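Local coordinates for cyclase (Uncultured organism, PDB 5IBZ), which is assigned to the putative cyclase family, whose members are generally credited with arylformamidase activity, and binds acetylphosphate in the crystal, at residues B[166-169]-B[170-174]. Sequence-based numbering, arbitrary orientation.
Sequences RFKG and GSLPE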
loop_
_atom_site.group_PDB
_atom_site.type_symbol
_atom_site.label_atom_id
_atom_site.label_comp_id
_atom_site.label_asym_id
_atom_site.label_seq_id
_atom_site.Cartn_x
_atom_site.Cartn_y
_atom_site.Cartn_z
ATOM N N ARG B 166 -1.387 -37.529 -10.020
ATOM C CA ARG B 166 -1.577 -38.949 -9.699
ATOM C C ARG B 166 -1.824 -39.783 -10.959
ATOM O O ARG B 166 -1.405 -40.936 -11.033
ATOM C CB ARG B 166 -2.728 -39.146 -8.700
ATOM C CG ARG B 166 -2.293 -38.976 -7.253
ATOM C CD ARG B 166 -3.416 -39.284 -6.259
ATOM N NE ARG B 166 -2.906 -39.264 -4.885
ATOM C CZ ARG B 166 -2.747 -38.162 -4.151
ATOM N NH1 ARG B 166 -3.093 -36.961 -4.640
ATOM N NH2 ARG B 166 -2.252 -38.254 -2.914
ATOM N N PHE B 167 -2.514 -39.206 -11.939
ATOM C CA PHE B 167 -2.730 -39.902 -13.201
ATOM C C PHE B 167 -1.387 -40.267 -13.863
ATOM O O PHE B 167 -1.254 -41.347 -14.464
ATOM C CB PHE B 167 -3.579 -39.042 -14.147
ATOM C CG PHE B 167 -3.734 -39.640 -15.524
ATOM C CD1 PHE B 167 -4.423 -40.820 -15.692
ATOM C CD2 PHE B 167 -3.207 -39.005 -16.638
ATOM C CE1 PHE B 167 -4.569 -41.373 -16.948
ATOM C CE2 PHE B 167 -3.340 -39.574 -17.901
ATOM C CZ PHE B 167 -4.036 -40.741 -18.040
ATOM N N LYS B 168 -0.401 -39.379 -13.735
ATOM C CA LYS B 168 0.916 -39.578 -14.338
ATOM C C LYS B 168 1.911 -40.237 -13.369
ATOM O O LYS B 168 3.119 -40.224 -13.595
ATOM C CB LYS B 168 1.465 -38.246 -14.842
ATOM C CG LYS B 168 0.648 -37.615 -15.976
ATOM C CD LYS B 168 0.836 -38.378 -17.271
ATOM C CE LYS B 168 0.241 -37.655 -18.445
ATOM N NZ LYS B 168 0.596 -38.359 -19.727
ATOM N N GLY B 169 1.389 -40.846 -12.315
ATOM C CA GLY B 169 2.179 -41.719 -11.469
ATOM C C GLY B 169 2.743 -41.082 -10.220
ATOM O O GLY B 169 3.577 -41.694 -9.545
ATOM N N GLY B 170 2.315 -39.859 -9.917
ATOM C CA GLY B 170 2.742 -39.166 -8.706
ATOM C C GLY B 170 3.663 -37.971 -8.904
ATOM O O GLY B 170 4.107 -37.349 -7.939
ATOM N N SER B 171 3.959 -37.664 -10.161
ATOM C CA SER B 171 4.758 -36.498 -10.491
ATOM C C SER B 171 4.575 -36.110 -11.942
ATOM O O SER B 171 4.124 -36.920 -12.759
ATOM C CB SER B 171 6.236 -36.750 -10.220
ATOM O OG SER B 171 6.697 -37.861 -10.965
ATOM N N LEU B 172 4.921 -34.855 -12.236
ATOM C CA LEU B 172 4.975 -34.325 -13.600
ATOM C C LEU B 172 6.339 -33.725 -13.866
ATOM O O LEU B 172 6.855 -32.979 -13.021
ATOM C CB LEU B 172 3.910 -33.238 -13.825
ATOM C CG LEU B 172 2.436 -33.595 -13.707
ATOM C CD1 LEU B 172 1.597 -32.344 -13.983
ATOM C CD2 LEU B 172 2.090 -34.662 -14.674
ATOM N N PRO B 173 6.936 -34.034 -15.029
ATOM C CA PRO B 173 8.218 -33.419 -15.384
ATOM C C PRO B 173 8.130 -31.910 -15.451
ATOM O O PRO B 173 7.078 -31.344 -15.741
ATOM C CB PRO B 173 8.523 -33.986 -16.776
ATOM C CG PRO B 173 7.683 -35.176 -16.910
ATOM C CD PRO B 173 6.467 -34.947 -16.088
ATOM N N GLU B 174 9.266 -31.262 -15.225
ATOM C CA GLU B 174 9.349 -29.815 -15.358
ATOM C C GLU B 174 8.861 -29.410 -16.743
ATOM O O GLU B 174 9.298 -29.968 -17.755
ATOM C CB GLU B 174 10.785 -29.321 -15.126
ATOM C CG GLU B 174 10.953 -27.824 -15.360
ATOM C CD GLU B 174 12.360 -27.313 -15.085
ATOM O OE1 GLU B 174 13.165 -28.034 -14.465
ATOM O OE2 GLU B 174 12.665 -26.179 -15.496
HETATM O O HOH W 1 5.447 -40.281 -11.903
#
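K168 meets L172 in a local contact on the protein surface, where the short helix 164-167, which follows strand 158-163, ends and the chain turns toward strand 177-178. The two side chains cross at about a right angle: one methyl of the leucine, CD2 of L172, lies 3.5 Å from CG of K168 and nearly as close to its CB. Lysine suits this place because its lower methylenes offer the leucine an apolar flank, while the chain, bent at its second torsion (chi2 -72°), carries the ammonium away to a salt bridge with D182 and a hydrogen bond to the hydroxyl of Y176. L172 also touches T227. A water links the mouth of the turn, donating to O of K168 at 2.9 Å and hydrogen-bonding to OG of S171, whose short polar side chain fits an exposed site. G169 and G170 both have positive phi (97° and 110°), where a side chain would be pressed against the preceding carbonyl oxygen, so glycine fits each. N of G169 bonds to O of R166 at 3.1 Å, and N of G170 reaches back to O of V165. With G169 as C-prime residue, this is a Schellman motif closing the helix.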